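Local coordinates for protein ABC-type amino acid transport system, periplasmic component (Caldanaerobacter subterraneus subsp. tengcongensis MB4, PDB 4YMX) that binds arginine in the cleft between its two lobes and probably delivers it, as the substrate-binding protein, to an amino acid ABC transporter, at residues V63-D68 and L253-F258; V117-Y123 and S222-K228; V129-N134 and D206-M212. One frame throughout, in Å; residues are numbered along the deposited sequence.

Interaction 1: residues V63-D68 and L253-F258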
loop_
_atom_site.group_PDB
_atom_site.type_symbol
_atom_site.label_atom_id
_atom_site.label_comp_id
_atom_site.label_asym_id
_atom_site.label_seq_id
_atom_site.Cartn_x
_atom_site.Cartn_y
_atom_site.Cartn_z
ATOM N N VAL A 63 1.907 7.256 10.779
ATOM C CA VAL A 63 2.552 8.288 9.977
ATOM C C VAL A 63 2.880 7.768 8.584
ATOM O O VAL A 63 2.804 6.566 8.323
ATOM C CB VAL A 63 3.860 8.790 10.633
ATOM C CG1 VAL A 63 3.587 9.378 12.014
ATOM C CG2 VAL A 63 4.870 7.662 10.733
ATOM N N GLY A 64 3.261 8.676 7.693
ATOM C CA GLY A 64 3.692 8.303 6.358
ATOM C C GLY A 64 3.186 9.257 5.301
ATOM O O GLY A 64 2.447 10.199 5.592
ATOM N N PHE A 65 3.579 8.995 4.063
ATOM C CA PHE A 65 3.178 9.806 2.919
ATOM C C PHE A 65 1.658 9.909 2.815
ATOM O O PHE A 65 1.107 10.995 2.617
ATOM C CB PHE A 65 3.776 9.171 1.661
ATOM C CG PHE A 65 3.553 9.937 0.393
ATOM C CD1 PHE A 65 4.013 11.243 0.250
ATOM C CD2 PHE A 65 2.965 9.316 -0.694
ATOM C CE1 PHE A 65 3.830 11.927 -0.942
ATOM C CE2 PHE A 65 2.785 9.996 -1.893
ATOM C CZ PHE A 65 3.221 11.302 -2.016
ATOM N N ASP A 66 0.973 8.782 2.966
ATOM C CA ASP A 66 -0.485 8.789 2.878
ATOM C C ASP A 66 -1.121 9.575 4.007
ATOM O O ASP A 66 -2.186 10.179 3.823
ATOM C CB ASP A 66 -1.057 7.371 2.873
ATOM C CG ASP A 66 -0.877 6.662 1.539
ATOM O OD1 ASP A 66 -0.478 7.297 0.549
ATOM O OD2 ASP A 66 -1.188 5.457 1.475
ATOM N N ILE A 67 -0.495 9.554 5.175
ATOM C CA ILE A 67 -1.020 10.311 6.310
ATOM C C ILE A 67 -0.843 11.818 6.097
ATOM O O ILE A 67 -1.732 12.606 6.429
ATOM C CB ILE A 67 -0.372 9.894 7.635
ATOM C CG1 ILE A 67 -0.453 8.378 7.817
ATOM C CG2 ILE A 67 -1.026 10.632 8.803
ATOM C CD1 ILE A 67 -1.822 7.780 7.607
ATOM N N ASP A 68 0.289 12.223 5.532
ATOM C CA ASP A 68 0.471 13.630 5.209
ATOM C C ASP A 68 -0.579 14.097 4.208
ATOM O O ASP A 68 -1.112 15.205 4.331
ATOM C CB ASP A 68 1.881 13.903 4.699
ATOM C CG ASP A 68 2.929 13.762 5.786
ATOM O OD1 ASP A 68 2.573 13.643 6.981
ATOM O OD2 ASP A 68 4.126 13.771 5.438
ATOM N N LEU A 253 6.910 16.539 0.357
ATOM C CA LEU A 253 6.488 15.267 0.950
ATOM C C LEU A 253 7.219 14.077 0.335
ATOM O O LEU A 253 7.613 13.141 1.040
ATOM C CB LEU A 253 4.973 15.079 0.818
ATOM C CG LEU A 253 4.102 16.106 1.539
ATOM C CD1 LEU A 253 2.627 15.814 1.311
ATOM C CD2 LEU A 253 4.419 16.157 3.025
ATOM N N VAL A 254 7.402 14.109 -0.980
ATOM C CA VAL A 254 8.080 13.022 -1.665
ATOM C C VAL A 254 9.537 12.939 -1.219
ATOM O O VAL A 254 10.043 11.849 -0.955
ATOM C CB VAL A 254 7.971 13.191 -3.187
ATOM C CG1 VAL A 254 8.892 12.221 -3.902
ATOM C CG2 VAL A 254 6.525 12.999 -3.628
ATOM N N ASP A 255 10.195 14.086 -1.101
ATOM C CA ASP A 255 11.575 14.104 -0.617
ATOM C C ASP A 255 11.695 13.480 0.764
ATOM O O ASP A 255 12.593 12.688 1.031
ATOM C CB ASP A 255 12.098 15.535 -0.561
ATOM C CG ASP A 255 12.715 15.970 -1.860
ATOM O OD1 ASP A 255 12.844 15.120 -2.763
ATOM O OD2 ASP A 255 13.077 17.160 -1.970
ATOM N N LYS A 256 10.761 13.845 1.629
ATOM C CA LYS A 256 10.743 13.425 3.021
ATOM C C LYS A 256 10.571 11.911 3.173
ATOM O O LYS A 256 11.220 11.289 4.019
ATOM C CB LYS A 256 9.613 14.180 3.736
ATOM C CG LYS A 256 9.254 13.740 5.143
ATOM C CD LYS A 256 7.924 14.393 5.546
ATOM C CE LYS A 256 7.509 14.061 6.968
ATOM N NZ LYS A 256 6.151 14.606 7.247
ATOM N N TRP A 257 9.727 11.311 2.336
ATOM C CA TRP A 257 9.389 9.899 2.493
ATOM C C TRP A 257 10.111 8.954 1.537
ATOM O O TRP A 257 10.335 7.794 1.879
ATOM C CB TRP A 257 7.875 9.691 2.369
ATOM C CG TRP A 257 7.114 10.348 3.472
ATOM C CD1 TRP A 257 6.293 11.434 3.365
ATOM C CD2 TRP A 257 7.116 9.987 4.860
ATOM N NE1 TRP A 257 5.785 11.764 4.590
ATOM C CE2 TRP A 257 6.273 10.890 5.532
ATOM C CE3 TRP A 257 7.757 8.984 5.607
ATOM C CZ2 TRP A 257 6.048 10.832 6.907
ATOM C CZ3 TRP A 257 7.522 8.915 6.967
ATOM C CH2 TRP A 257 6.680 9.832 7.605
ATOM N N PHE A 258 10.451 9.432 0.345
ATOM C CA PHE A 258 10.961 8.539 -0.699
ATOM C C PHE A 258 12.388 8.809 -1.152
ATOM O O PHE A 258 12.940 8.032 -1.935
ATOM C CB PHE A 258 10.054 8.579 -1.927
ATOM C CG PHE A 258 8.636 8.183 -1.645
ATOM C CD1 PHE A 258 8.309 6.866 -1.383
ATOM C CD2 PHE A 258 7.624 9.129 -1.659
ATOM C CE1 PHE A 258 6.996 6.494 -1.130
ATOM C CE2 PHE A 258 6.312 8.767 -1.400
ATOM C CZ PHE A 258 5.996 7.446 -1.128
#
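With chi1 at -175°, F65 sets its ring opposite the backbone N, beside its carbonyl carbon, and in among L253, V254, W257 and F258, while the W257 indole, its CG beside the backbone N (chi1 -65°), reaches back across the start of helix 65-77. The resulting helix-helix contact, a knob into a hole, joins the first turn of helix 65-77 to the C-terminal helix 249-258 in one lobe of this periplasmic binding protein fold. F258 meets F65 in a T-shaped pair: its edge points at the F65 face, with CE2 over the ring centre and the planes at 77°. L253 CB lies at the edge of the F65 ring, in its plane. Y124 stacks on F258 and meets F65 edge-to-face, which extends the aromatic cluster beyond the two helices. At the N-cap, G64 CA lies over the face of the W257 six-membered ring in a CH-pi contact, 3.6 Å from its centroid; the backbone angles of G64 call for glycine. The other indole face carries K256 CD. One carboxylate oxygen, D68 OD2, gathers both polar bonds. K256 NZ, ending an extended chain, forms a salt bridge to D68 OD2 at 2.8 Å from the syn side. From the opposite face of the carboxylate plane W257 NE1 donates to D68 OD2 at 2.7 Å, with that oxygen lying in the plane of the indole.

Interaction 2: residues V117-Y123 and S222-K228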
loop_
_atom_site.group_PDB
_atom_site.type_symbol
_atom_site.label_atom_id
_atom_site.label_comp_id
_atom_site.label_asym_id
_atom_site.label_seq_id
_atom_site.Cartn_x
_atom_site.Cartn_y
_atom_site.Cartn_z
ATOM N N VAL A 117 -16.125 1.273 -5.579
ATOM C CA VAL A 117 -15.813 2.566 -4.971
ATOM C C VAL A 117 -15.285 3.528 -6.040
ATOM O O VAL A 117 -15.003 3.118 -7.165
ATOM C CB VAL A 117 -14.784 2.429 -3.821
ATOM C CG1 VAL A 117 -15.316 1.515 -2.719
ATOM C CG2 VAL A 117 -13.438 1.924 -4.353
ATOM N N ASP A 118 -15.163 4.807 -5.693
ATOM C CA ASP A 118 -14.622 5.795 -6.622
ATOM C C ASP A 118 -13.200 6.181 -6.221
ATOM O O ASP A 118 -12.884 6.280 -5.036
ATOM C CB ASP A 118 -15.500 7.050 -6.652
ATOM C CG ASP A 118 -16.833 6.821 -7.330
ATOM O OD1 ASP A 118 -16.937 5.895 -8.157
ATOM O OD2 ASP A 118 -17.775 7.584 -7.042
ATOM N N PHE A 119 -12.355 6.422 -7.215
ATOM C CA PHE A 119 -10.958 6.767 -6.961
ATOM C C PHE A 119 -10.588 8.159 -7.434
ATOM O O PHE A 119 -11.064 8.644 -8.469
ATOM C CB PHE A 119 -10.012 5.758 -7.615
ATOM C CG PHE A 119 -9.974 4.433 -6.925
ATOM C CD1 PHE A 119 -9.111 4.215 -5.858
ATOM C CD2 PHE A 119 -10.801 3.402 -7.341
ATOM C CE1 PHE A 119 -9.076 2.977 -5.216
ATOM C CE2 PHE A 119 -10.771 2.169 -6.708
ATOM C CZ PHE A 119 -9.905 1.958 -5.639
ATOM N N SER A 120 -9.712 8.791 -6.664
ATOM C CA SER A 120 -9.098 10.046 -7.061
ATOM C C SER A 120 -8.120 9.837 -8.203
ATOM O O SER A 120 -7.834 8.708 -8.616
ATOM C CB SER A 120 -8.347 10.636 -5.871
ATOM O OG SER A 120 -7.146 9.899 -5.642
ATOM N N ASP A 121 -7.592 10.947 -8.694
ATOM C CA ASP A 121 -6.436 10.907 -9.571
ATOM C C ASP A 121 -5.297 10.192 -8.851
ATOM O O ASP A 121 -5.236 10.185 -7.613
ATOM C CB ASP A 121 -6.004 12.330 -9.929
ATOM C CG ASP A 121 -7.044 13.069 -10.750
ATOM O OD1 ASP A 121 -7.622 12.455 -11.669
ATOM O OD2 ASP A 121 -7.260 14.271 -10.490
ATOM N N LEU A 122 -4.397 9.587 -9.618
ATOM C CA LEU A 122 -3.213 8.963 -9.026
ATOM C C LEU A 122 -2.357 10.009 -8.313
ATOM O O LEU A 122 -2.218 11.145 -8.789
ATOM C CB LEU A 122 -2.368 8.266 -10.093
ATOM C CG LEU A 122 -2.958 7.038 -10.776
ATOM C CD1 LEU A 122 -2.093 6.655 -11.953
ATOM C CD2 LEU A 122 -3.045 5.883 -9.800
ATOM N N TYR A 123 -1.779 9.632 -7.174
ATOM C CA TYR A 123 -0.876 10.536 -6.463
ATOM C C TYR A 123 0.543 9.966 -6.311
ATOM O O TYR A 123 1.438 10.653 -5.809
ATOM C CB TYR A 123 -1.446 10.947 -5.094
ATOM C CG TYR A 123 -1.595 9.800 -4.127
ATOM C CD1 TYR A 123 -0.499 9.312 -3.420
ATOM C CD2 TYR A 123 -2.831 9.198 -3.915
ATOM C CE1 TYR A 123 -0.630 8.254 -2.545
ATOM C CE2 TYR A 123 -2.965 8.138 -3.024
ATOM C CZ TYR A 123 -1.860 7.675 -2.349
ATOM O OH TYR A 123 -1.979 6.618 -1.478
ATOM N N SER A 222 -1.087 4.504 -6.983
ATOM C CA SER A 222 -1.928 4.652 -5.798
ATOM C C SER A 222 -2.862 5.855 -5.915
ATOM O O SER A 222 -2.496 6.889 -6.477
ATOM C CB SER A 222 -1.064 4.791 -4.552
ATOM O OG SER A 222 -0.246 3.644 -4.413
ATOM N N ALA A 223 -4.079 5.697 -5.405
ATOM C CA ALA A 223 -5.092 6.749 -5.438
ATOM C C ALA A 223 -5.928 6.684 -4.172
ATOM O O ALA A 223 -5.921 5.670 -3.479
ATOM C CB ALA A 223 -5.976 6.605 -6.672
ATOM N N VAL A 224 -6.646 7.764 -3.876
ATOM C CA VAL A 224 -7.543 7.803 -2.725
ATOM C C VAL A 224 -8.887 7.215 -3.127
ATOM O O VAL A 224 -9.396 7.505 -4.211
ATOM C CB VAL A 224 -7.748 9.246 -2.220
ATOM C CG1 VAL A 224 -8.767 9.286 -1.094
ATOM C CG2 VAL A 224 -6.426 9.835 -1.756
ATOM N N ALA A 225 -9.449 6.369 -2.268
ATOM C CA ALA A 225 -10.786 5.826 -2.509
ATOM C C ALA A 225 -11.837 6.476 -1.627
ATOM O O ALA A 225 -11.605 6.771 -0.443
ATOM C CB ALA A 225 -10.815 4.316 -2.312
ATOM N N VAL A 226 -12.988 6.771 -2.233
ATOM C CA VAL A 226 -14.167 7.220 -1.495
ATOM C C VAL A 226 -15.350 6.354 -1.888
ATOM O O VAL A 226 -15.298 5.625 -2.883
ATOM C CB VAL A 226 -14.515 8.724 -1.729
ATOM C CG1 VAL A 226 -13.352 9.623 -1.315
ATOM C CG2 VAL A 226 -14.922 8.977 -3.185
ATOM N N ALA A 227 -16.425 6.434 -1.113
ATOM C CA ALA A 227 -17.614 5.648 -1.413
ATOM C C ALA A 227 -18.185 6.021 -2.777
ATOM O O ALA A 227 -18.086 7.172 -3.221
ATOM C CB ALA A 227 -18.659 5.836 -0.344
ATOM N N LYS A 228 -18.775 5.035 -3.439
ATOM C CA LYS A 228 -19.409 5.243 -4.732
ATOM C C LYS A 228 -20.420 6.385 -4.665
ATOM O O LYS A 228 -21.338 6.371 -3.845
ATOM C CB LYS A 228 -20.110 3.962 -5.177
ATOM C CG LYS A 228 -20.772 4.067 -6.537
ATOM C CD LYS A 228 -19.749 4.261 -7.644
ATOM C CE LYS A 228 -18.957 2.994 -7.922
ATOM N NZ LYS A 228 -18.452 2.988 -9.323
HETATM O O HOH W 1 -15.566 4.358 -9.989
HETATM O O HOH W 2 -4.307 4.973 -1.450
#
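V117 opens an antiparallel strand pair by setting its CB against V226 O, and its CG2 reaches the methyl of A225. Strands 117-124 and 222-227 lie side by side at one margin of a mixed sheet in a lobe of the periplasmic binding protein fold, 117-124 being the outermost strand. D118 and V226 form the hydrogen-bonded pair, each backbone N donating to the other's O. The D118 side chain leans toward K228, whose chain is bent at chi2 and chi3; in one of two K228 conformers D118 OD1 and K228 NZ make a long salt bridge of 3.5 Å, doubtful to that extent, and water 1 lies between the two groups. D118 OD2 also accepts from G229 N, and, with the same reserve, K228 NZ binds K114 O. F119 faces A225 in a non-hydrogen-bonded pair, and its ring atom CE1 lies 3.6 Å from A225 CB. At S120 the pattern changes. S120 N donates to V224 O at 2.8 Å, but V224 N turns to a side chain: S120 OG, held between the backbone N and the carbonyl carbon at chi1 74°, accepts it at 2.8 Å. The same hydroxyl donates a hydrogen bond to D121 O, so it works as both acceptor and donor. L122 rests CD2 near S222 O. Y123 N then donates to S222 O at 2.9 Å, an oxygen that also lies over one face of the tyrosine ring. V224 N sits at that ring's edge. S222 itself is about 5 Å from the bound arginine by its side chain. At the far end of the ring, water 2 bridges Y123 OH and A223 O, donating to the carbonyl oxygen over 2.7 Å.

Interaction 3: residues V129-N134 and D206-M212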
loop_
_atom_site.group_PDB
_atom_site.type_symbol
_atom_site.label_atom_id
_atom_site.label_comp_id
_atom_site.label_asym_id
_atom_site.label_seq_id
_atom_site.Cartn_x
_atom_site.Cartn_y
_atom_site.Cartn_z
ATOM N N VAL A 129 7.491 -6.057 -6.948
ATOM C CA VAL A 129 8.760 -6.761 -6.976
ATOM C C VAL A 129 8.653 -8.054 -6.178
ATOM O O VAL A 129 7.648 -8.325 -5.527
ATOM C CB VAL A 129 9.919 -5.917 -6.405
ATOM C CG1 VAL A 129 10.025 -4.570 -7.122
ATOM C CG2 VAL A 129 9.782 -5.737 -4.896
ATOM N N VAL A 130 9.706 -8.853 -6.240
ATOM C CA VAL A 130 9.796 -10.076 -5.464
ATOM C C VAL A 130 10.897 -9.909 -4.413
ATOM O O VAL A 130 11.963 -9.360 -4.699
ATOM C CB VAL A 130 10.091 -11.270 -6.382
ATOM C CG1 VAL A 130 10.368 -12.525 -5.559
ATOM C CG2 VAL A 130 8.919 -11.501 -7.341
ATOM N N VAL A 131 10.623 -10.334 -3.186
ATOM C CA VAL A 131 11.626 -10.339 -2.131
ATOM C C VAL A 131 11.985 -11.783 -1.785
ATOM O O VAL A 131 11.100 -12.629 -1.633
ATOM C CB VAL A 131 11.121 -9.628 -0.847
ATOM C CG1 VAL A 131 12.216 -9.613 0.218
ATOM C CG2 VAL A 131 10.666 -8.207 -1.156
ATOM N N VAL A 132 13.282 -12.065 -1.681
ATOM C CA VAL A 132 13.780 -13.391 -1.307
ATOM C C VAL A 132 14.929 -13.218 -0.322
ATOM O O VAL A 132 15.429 -12.108 -0.143
ATOM C CB VAL A 132 14.279 -14.194 -2.543
ATOM C CG1 VAL A 132 13.138 -14.443 -3.522
ATOM C CG2 VAL A 132 15.444 -13.479 -3.223
ATOM N N LYS A 133 15.360 -14.308 0.311
ATOM C CA LYS A 133 16.567 -14.258 1.131
ATOM C C LYS A 133 17.798 -14.128 0.239
ATOM O O LYS A 133 17.762 -14.508 -0.941
ATOM C CB LYS A 133 16.706 -15.516 1.982
ATOM C CG LYS A 133 15.649 -15.685 3.056
ATOM C CD LYS A 133 15.872 -14.699 4.186
ATOM C CE LYS A 133 15.427 -15.260 5.523
ATOM N NZ LYS A 133 16.319 -16.323 6.052
ATOM N N ASN A 134 18.884 -13.606 0.802
ATOM C CA ASN A 134 20.107 -13.407 0.033
ATOM C C ASN A 134 20.648 -14.681 -0.611
ATOM O O ASN A 134 21.207 -14.636 -1.711
ATOM C CB ASN A 134 21.189 -12.747 0.893
ATOM C CG ASN A 134 20.936 -11.266 1.104
ATOM O OD1 ASN A 134 20.204 -10.637 0.336
ATOM N ND2 ASN A 134 21.534 -10.703 2.148
ATOM N N ASP A 206 19.092 -9.561 5.625
ATOM C CA ASP A 206 19.404 -10.786 4.899
ATOM C C ASP A 206 18.426 -11.049 3.751
ATOM O O ASP A 206 18.340 -12.167 3.235
ATOM C CB ASP A 206 19.479 -11.968 5.864
ATOM C CG ASP A 206 20.707 -11.906 6.742
ATOM O OD1 ASP A 206 21.801 -11.625 6.201
ATOM O OD2 ASP A 206 20.576 -12.104 7.967
ATOM N N MET A 207 17.696 -10.011 3.345
ATOM C CA MET A 207 16.803 -10.116 2.198
ATOM C C MET A 207 17.237 -9.199 1.053
ATOM O O MET A 207 17.941 -8.203 1.258
ATOM C CB MET A 207 15.367 -9.779 2.616
ATOM C CG MET A 207 14.769 -10.779 3.593
ATOM S SD MET A 207 13.145 -10.232 4.124
ATOM C CE MET A 207 12.749 -11.459 5.369
ATOM N N LYS A 208 16.790 -9.539 -0.152
ATOM C CA LYS A 208 17.065 -8.741 -1.341
ATOM C C LYS A 208 15.834 -8.656 -2.229
ATOM O O LYS A 208 14.943 -9.509 -2.168
ATOM C CB LYS A 208 18.254 -9.308 -2.130
ATOM C CG LYS A 208 18.005 -10.680 -2.707
ATOM C CD LYS A 208 19.240 -11.221 -3.402
ATOM C CE LYS A 208 18.970 -12.638 -3.871
ATOM N NZ LYS A 208 20.171 -13.191 -4.561
ATOM N N ILE A 209 15.794 -7.619 -3.054
ATOM C CA ILE A 209 14.711 -7.415 -3.998
ATOM C C ILE A 209 15.143 -7.942 -5.361
ATOM O O ILE A 209 16.252 -7.654 -5.822
ATOM C CB ILE A 209 14.390 -5.924 -4.109
ATOM C CG1 ILE A 209 13.893 -5.411 -2.758
ATOM C CG2 ILE A 209 13.360 -5.666 -5.201
ATOM C CD1 ILE A 209 13.734 -3.893 -2.679
ATOM N N LEU A 210 14.272 -8.724 -5.988
ATOM C CA LEU A 210 14.443 -9.113 -7.380
ATOM C C LEU A 210 13.446 -8.337 -8.235
ATOM O O LEU A 210 12.222 -8.422 -8.039
ATOM C CB LEU A 210 14.259 -10.619 -7.567
ATOM C CG LEU A 210 15.227 -11.467 -6.745
ATOM C CD1 LEU A 210 14.967 -12.953 -6.942
ATOM C CD2 LEU A 210 16.671 -11.119 -7.084
ATOM N N TYR A 211 13.982 -7.553 -9.167
ATOM C CA TYR A 211 13.169 -6.791 -10.109
ATOM C C TYR A 211 12.844 -7.651 -11.321
ATOM O O TYR A 211 13.621 -7.723 -12.275
ATOM C CB TYR A 211 13.900 -5.504 -10.525
ATOM C CG TYR A 211 14.041 -4.551 -9.361
ATOM C CD1 TYR A 211 13.037 -3.644 -9.065
ATOM C CD2 TYR A 211 15.151 -4.588 -8.531
ATOM C CE1 TYR A 211 13.140 -2.785 -7.985
ATOM C CE2 TYR A 211 15.262 -3.735 -7.436
ATOM C CZ TYR A 211 14.250 -2.834 -7.176
ATOM O OH TYR A 211 14.358 -1.994 -6.092
ATOM N N MET A 212 11.700 -8.320 -11.281
ATOM C CA MET A 212 11.291 -9.190 -12.381
ATOM C C MET A 212 10.239 -8.493 -13.218
ATOM O O MET A 212 9.206 -8.090 -12.685
ATOM C CB MET A 212 10.711 -10.483 -11.826
ATOM C CG MET A 212 11.626 -11.200 -10.861
ATOM S SD MET A 212 10.891 -12.755 -10.366
ATOM C CE MET A 212 12.170 -13.433 -9.325
HETATM O O HOH W 3 22.409 -12.329 -2.775
#
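V130 and L210 exchange two backbone hydrogen bonds, L210 N to V130 O being the shorter at 2.7 Å. V132 and K208 repeat the exchange two residues on, and N134 N closes the end with a bond to D206 O. Side chains then pack on both surfaces of the pair. Beside V130 and L210, V132 CG2 touches L210 CD1 at 3.8 Å and crosses it at about a right angle, while V130 CG2 meets the sulfur of M212. On the surface of V131 and I209, V129 CG2 presses on I209 CG2 at 3.6 Å, and that methyl also lies over one face of the Y211 ring. These two antiparallel strands form one margin of the mixed sheet in the other lobe of the periplasmic binding protein fold, with 207-210 outermost. Near the solvent, K208 leaves its backbone with CG between N and the carbonyl carbon (chi1 65°), which carries the extended chain obliquely across N134. K208 CB lies 3.4 Å from N134 OD1. K208 NZ makes a weak 3.4 Å bond to N134 O, and water 3 bridges the same two atoms, donating to N134 O and accepting from K208 NZ. Farther out, helices 175-183 and 194-201 pack against V131, with L182 and A197 touching it, and L201 meets I209. Y211 OH bonds to OD1 of D194 at the start of helix 194-201.

Interactions 1 and 2 belong to one lobe and touch directly: Y123 OH comes 2.6 Å from D66 OD1, a probable hydrogen bond, and the F65 and Y123 rings pack together. Interaction 3 lies in the other lobe, its centre about 30 Å from that of interaction 2, yet strand 128-133 follows 117-124 and strand 207-210 follows 222-227, so both chain crossings join these strand pairs. All are partly buried, interaction 2 most (8 of 14 touching residues), then interaction 3 (6 of 13) and interaction 1 (3 of 9). The helix contact relies on rings and a shared carboxylate oxygen, the strand pairs on backbone bonds. A serine hydroxyl replaces one backbone acceptor in interaction 2; interaction 3 keeps regular pairing, its valines packed against isoleucine, leucine and methionine.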